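Local coordinates for protein protocadherin gamma-B3 (Homo sapiens, PDB 5K8R) that probably mediates calcium-dependent cell adhesion through its extracellular cadherin repeats and may help establish and maintain specific neuronal connections in the brain, at residues F103-E114 with T196-D207. Sequence-based numbering, arbitrary orientation.
Sequences FSQNITELEISE and TQIRVIVADAND. With CA (calcium ion), chain J; CA (calcium ion), chain I; CA (calcium ion), chain H.
In the second cadherin repeat, the edge strand 107-113 pairs in parallel with strand 193-203, and the pair runs into the calcium sites of the junction with the third repeat. Backbone hydrogen bonds follow one another from Gln-197 N to Asn-106 O through to Glu-114 N to Ala-203 O. At the N-terminal end of the pair, CG2 of Thr-196 sits over the centre of the Phe-103 ring in a CH-pi contact, 3.4 Å from the centroid; a water joins the Thr-196 and Thr-108 hydroxyls. Arg-199 and Glu-109 form a salt bridge in which Arg-199 NE and NH2, at 3.1 Å and 2.8 Å, both grip Glu-109 OE2 on its anti side; this oxygen is in the guanidinium plane while the carboxylate stands nearly perpendicular to it (89°). On the other face Leu-110 CD2 meets Val-200 CG2, and Ile-112 CD1 packs on Val-200 CG1 at 3.9 Å, where Phe-148 touches both residues. Beyond the strands, Glu-114 turns CG between its backbone N and carbonyl carbon (chi1 48°), and the extended chain brings its carboxylate to two calcium ions. Glu-114 OE2 binds one calcium ion at 2.4 Å, together with Asp-204 OD1, Ala-205 O and Asp-207 OD1, and accepts the Ala-205 N-H on its anti lone pair; Glu-114 OE1 binds the second at 2.5 Å, together with Asp-207 OD2. Glu-173 and Asp-240 complete the first site, Glu-173, Asp-171 and a water the second; the Asp-204 carboxylate also has Glu-241 as a partner. The two shared cations probably offset repulsion among the acidic oxygens, and the first, through Asp-240, links the strand ends to the third repeat.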
loop_
_atom_site.group_PDB
_atom_site.type_symbol
_atom_site.label_atom_id
_atom_site.label_comp_id
_atom_site.label_asym_id
_atom_site.label_seq_id
_atom_site.Cartn_x
_atom_site.Cartn_y
_atom_site.Cartn_z
ATOM N N PHE A 103 21.225 -18.422 -18.879
ATOM C CA PHE A 103 20.404 -17.382 -18.280
ATOM C C PHE A 103 21.295 -16.273 -17.732
ATOM O O PHE A 103 22.477 -16.476 -17.446
ATOM C CB PHE A 103 19.521 -17.948 -17.166
ATOM C CG PHE A 103 18.368 -18.775 -17.663
ATOM C CD1 PHE A 103 18.451 -20.156 -17.697
ATOM C CD2 PHE A 103 17.200 -18.167 -18.093
ATOM C CE1 PHE A 103 17.390 -20.918 -18.153
ATOM C CE2 PHE A 103 16.135 -18.922 -18.550
ATOM C CZ PHE A 103 16.230 -20.299 -18.580
ATOM N N SER A 104 20.706 -15.082 -17.591
ATOM C CA SER A 104 21.479 -13.929 -17.139
ATOM C C SER A 104 21.975 -14.117 -15.711
ATOM O O SER A 104 23.113 -13.756 -15.389
ATOM C CB SER A 104 20.640 -12.657 -17.251
ATOM O OG SER A 104 20.251 -12.422 -18.593
ATOM N N GLN A 105 21.139 -14.680 -14.842
ATOM C CA GLN A 105 21.511 -14.910 -13.455
ATOM C C GLN A 105 20.985 -16.264 -13.006
ATOM O O GLN A 105 19.966 -16.750 -13.504
ATOM C CB GLN A 105 20.981 -13.797 -12.538
ATOM C CG GLN A 105 19.497 -13.521 -12.684
ATOM C CD GLN A 105 19.050 -12.321 -11.872
ATOM O OE1 GLN A 105 19.867 -11.627 -11.268
ATOM N NE2 GLN A 105 17.746 -12.071 -11.853
ATOM N N ASN A 106 21.698 -16.870 -12.055
ATOM C CA ASN A 106 21.322 -18.197 -11.580
ATOM C C ASN A 106 20.036 -18.154 -10.765
ATOM O O ASN A 106 19.226 -19.086 -10.825
ATOM C CB ASN A 106 22.461 -18.798 -10.757
ATOM C CG ASN A 106 23.748 -18.927 -11.548
ATOM O OD1 ASN A 106 24.791 -18.416 -11.142
ATOM N ND2 ASN A 106 23.680 -19.610 -12.684
ATOM N N ILE A 107 19.830 -17.086 -9.998
ATOM C CA ILE A 107 18.641 -16.914 -9.172
ATOM C C ILE A 107 17.988 -15.590 -9.540
ATOM O O ILE A 107 18.663 -14.556 -9.605
ATOM C CB ILE A 107 18.976 -16.956 -7.670
ATOM C CG1 ILE A 107 19.685 -18.264 -7.312
ATOM C CG2 ILE A 107 17.712 -16.798 -6.837
ATOM C CD1 ILE A 107 19.990 -18.407 -5.837
ATOM N N THR A 108 16.679 -15.624 -9.775
ATOM C CA THR A 108 15.898 -14.439 -10.105
ATOM C C THR A 108 14.753 -14.307 -9.111
ATOM O O THR A 108 14.025 -15.274 -8.868
ATOM C CB THR A 108 15.345 -14.516 -11.532
ATOM O OG1 THR A 108 16.427 -14.635 -12.466
ATOM C CG2 THR A 108 14.529 -13.273 -11.858
ATOM N N GLU A 109 14.599 -13.117 -8.537
ATOM C CA GLU A 109 13.492 -12.842 -7.633
ATOM C C GLU A 109 12.335 -12.218 -8.401
ATOM O O GLU A 109 12.541 -11.431 -9.330
ATOM C CB GLU A 109 13.928 -11.919 -6.495
ATOM C CG GLU A 109 14.836 -12.582 -5.474
ATOM C CD GLU A 109 15.076 -11.711 -4.258
ATOM O OE1 GLU A 109 14.728 -10.512 -4.308
ATOM O OE2 GLU A 109 15.608 -12.225 -3.251
ATOM N N LEU A 110 11.139 -12.569 -8.008
ATOM C CA LEU A 110 9.955 -12.091 -8.642
ATOM C C LEU A 110 8.916 -11.769 -7.597
ATOM O O LEU A 110 8.483 -12.641 -6.905
ATOM C CB LEU A 110 9.443 -13.206 -9.528
ATOM C CG LEU A 110 8.160 -13.012 -10.276
ATOM C CD1 LEU A 110 8.330 -11.876 -11.244
ATOM C CD2 LEU A 110 7.849 -14.266 -11.027
ATOM N N GLU A 111 8.524 -10.512 -7.501
ATOM C CA GLU A 111 7.532 -10.067 -6.531
ATOM C C GLU A 111 6.142 -10.164 -7.148
ATOM O O GLU A 111 5.876 -9.560 -8.193
ATOM C CB GLU A 111 7.816 -8.637 -6.074
ATOM C CG GLU A 111 9.127 -8.465 -5.326
ATOM C CD GLU A 111 9.015 -7.483 -4.176
ATOM O OE1 GLU A 111 7.877 -7.095 -3.834
ATOM O OE2 GLU A 111 10.062 -7.102 -3.611
ATOM N N ILE A 112 5.261 -10.922 -6.499
ATOM C CA ILE A 112 3.885 -11.110 -6.944
ATOM C C ILE A 112 2.972 -10.945 -5.739
ATOM O O ILE A 112 3.172 -11.602 -4.711
ATOM C CB ILE A 112 3.675 -12.493 -7.592
ATOM C CG1 ILE A 112 4.551 -12.645 -8.838
ATOM C CG2 ILE A 112 2.207 -12.703 -7.933
ATOM C CD1 ILE A 112 4.475 -14.018 -9.474
ATOM N N SER A 113 1.975 -10.072 -5.861
ATOM C CA SER A 113 1.040 -9.864 -4.766
ATOM C C SER A 113 0.080 -11.041 -4.651
ATOM O O SER A 113 -0.248 -11.704 -5.638
ATOM C CB SER A 113 0.251 -8.570 -4.965
ATOM O OG SER A 113 -0.836 -8.768 -5.852
ATOM N N GLU A 114 -0.372 -11.296 -3.422
ATOM C CA GLU A 114 -1.313 -12.381 -3.176
ATOM C C GLU A 114 -2.693 -12.113 -3.763
ATOM O O GLU A 114 -3.525 -13.025 -3.781
ATOM C CB GLU A 114 -1.427 -12.641 -1.673
ATOM C CG GLU A 114 -1.628 -11.383 -0.853
ATOM C CD GLU A 114 -1.595 -11.645 0.638
ATOM O OE1 GLU A 114 -1.861 -12.793 1.052
ATOM O OE2 GLU A 114 -1.300 -10.698 1.397
ATOM N N THR A 196 17.932 -22.264 -14.131
ATOM C CA THR A 196 17.894 -21.060 -13.318
ATOM C C THR A 196 16.804 -21.226 -12.270
ATOM O O THR A 196 15.822 -21.942 -12.484
ATOM C CB THR A 196 17.638 -19.800 -14.161
ATOM O OG1 THR A 196 17.639 -18.644 -13.314
ATOM C CG2 THR A 196 16.300 -19.897 -14.880
ATOM N N GLN A 197 16.989 -20.572 -11.130
ATOM C CA GLN A 197 16.051 -20.657 -10.021
ATOM C C GLN A 197 15.280 -19.351 -9.893
ATOM O O GLN A 197 15.853 -18.265 -10.023
ATOM C CB GLN A 197 16.775 -20.979 -8.712
ATOM C CG GLN A 197 17.387 -22.371 -8.682
ATOM C CD GLN A 197 18.105 -22.666 -7.381
ATOM O OE1 GLN A 197 18.375 -21.765 -6.589
ATOM N NE2 GLN A 197 18.416 -23.937 -7.152
ATOM N N ILE A 198 13.980 -19.463 -9.644
ATOM C CA ILE A 198 13.089 -18.314 -9.532
ATOM C C ILE A 198 12.509 -18.319 -8.126
ATOM O O ILE A 198 11.736 -19.218 -7.770
ATOM C CB ILE A 198 11.976 -18.342 -10.585
ATOM C CG1 ILE A 198 12.571 -18.438 -11.991
ATOM C CG2 ILE A 198 11.095 -17.107 -10.459
ATOM C CD1 ILE A 198 11.536 -18.631 -13.075
ATOM N N ARG A 199 12.879 -17.324 -7.325
ATOM C CA ARG A 199 12.339 -17.158 -5.978
ATOM C C ARG A 199 11.183 -16.166 -6.057
ATOM O O ARG A 199 11.391 -14.950 -6.073
ATOM C CB ARG A 199 13.414 -16.694 -5.001
ATOM C CG ARG A 199 12.875 -16.373 -3.612
ATOM C CD ARG A 199 13.980 -16.235 -2.571
ATOM N NE ARG A 199 14.983 -15.241 -2.940
ATOM C CZ ARG A 199 16.203 -15.538 -3.376
ATOM N NH1 ARG A 199 16.576 -16.805 -3.496
ATOM N NH2 ARG A 199 17.053 -14.569 -3.689
ATOM N N VAL A 200 9.965 -16.693 -6.121
ATOM C CA VAL A 200 8.764 -15.869 -6.095
ATOM C C VAL A 200 8.500 -15.445 -4.657
ATOM O O VAL A 200 8.241 -16.285 -3.789
ATOM C CB VAL A 200 7.560 -16.624 -6.675
ATOM C CG1 VAL A 200 6.298 -15.782 -6.551
ATOM C CG2 VAL A 200 7.819 -17.003 -8.124
ATOM N N ILE A 201 8.573 -14.143 -4.402
ATOM C CA ILE A 201 8.274 -13.579 -3.091
ATOM C C ILE A 201 6.868 -12.997 -3.143
ATOM O O ILE A 201 6.567 -12.146 -3.991
ATOM C CB ILE A 201 9.311 -12.519 -2.683
ATOM C CG1 ILE A 201 9.066 -12.048 -1.248
ATOM C CG2 ILE A 201 9.308 -11.356 -3.664
ATOM C CD1 ILE A 201 10.211 -11.247 -0.665
ATOM N N VAL A 202 6.003 -13.463 -2.247
ATOM C CA VAL A 202 4.595 -13.081 -2.257
ATOM C C VAL A 202 4.455 -11.726 -1.571
ATOM O O VAL A 202 4.674 -11.605 -0.363
ATOM C CB VAL A 202 3.720 -14.140 -1.575
ATOM C CG1 VAL A 202 2.248 -13.796 -1.735
ATOM C CG2 VAL A 202 4.019 -15.519 -2.144
ATOM N N ALA A 203 4.087 -10.704 -2.339
ATOM C CA ALA A 203 3.858 -9.385 -1.768
ATOM C C ALA A 203 2.564 -9.373 -0.963
ATOM O O ALA A 203 1.552 -9.948 -1.374
ATOM C CB ALA A 203 3.804 -8.328 -2.869
ATOM N N ASP A 204 2.601 -8.707 0.189
ATOM C CA ASP A 204 1.469 -8.708 1.105
ATOM C C ASP A 204 0.344 -7.817 0.595
ATOM O O ASP A 204 0.582 -6.746 0.030
ATOM C CB ASP A 204 1.902 -8.235 2.493
ATOM C CG ASP A 204 0.774 -8.297 3.509
ATOM O OD1 ASP A 204 0.099 -9.346 3.588
ATOM O OD2 ASP A 204 0.558 -7.296 4.222
ATOM N N ALA A 205 -0.888 -8.270 0.805
ATOM C CA ALA A 205 -2.079 -7.472 0.575
ATOM C C ALA A 205 -2.886 -7.398 1.864
ATOM O O ALA A 205 -2.777 -8.261 2.740
ATOM C CB ALA A 205 -2.938 -8.052 -0.553
ATOM N N ASN A 206 -3.701 -6.352 1.977
ATOM C CA ASN A 206 -4.497 -6.129 3.184
ATOM C C ASN A 206 -5.812 -6.910 3.110
ATOM O O ASN A 206 -6.910 -6.355 3.120
ATOM C CB ASN A 206 -4.748 -4.640 3.383
ATOM C CG ASN A 206 -5.243 -4.318 4.779
ATOM O OD1 ASN A 206 -4.655 -4.747 5.771
ATOM N ND2 ASN A 206 -6.337 -3.574 4.861
ATOM N N ASP A 207 -5.678 -8.233 3.039
ATOM C CA ASP A 207 -6.822 -9.129 2.946
ATOM C C ASP A 207 -7.242 -9.694 4.298
ATOM O O ASP A 207 -8.054 -10.625 4.343
ATOM C CB ASP A 207 -6.523 -10.270 1.969
ATOM C CG ASP A 207 -5.183 -10.936 2.233
ATOM O OD1 ASP A 207 -4.679 -10.856 3.372
ATOM O OD2 ASP A 207 -4.633 -11.548 1.292
HETATM CA CA CA J . -2.233 -10.470 3.617
HETATM CA CA CA I . -3.847 -13.671 2.381
HETATM CA CA CA H . -4.773 -6.040 7.796
HETATM O O HOH W 1 16.289 -16.654 -14.237
HETATM O O HOH W 2 -5.032 -15.138 0.746
#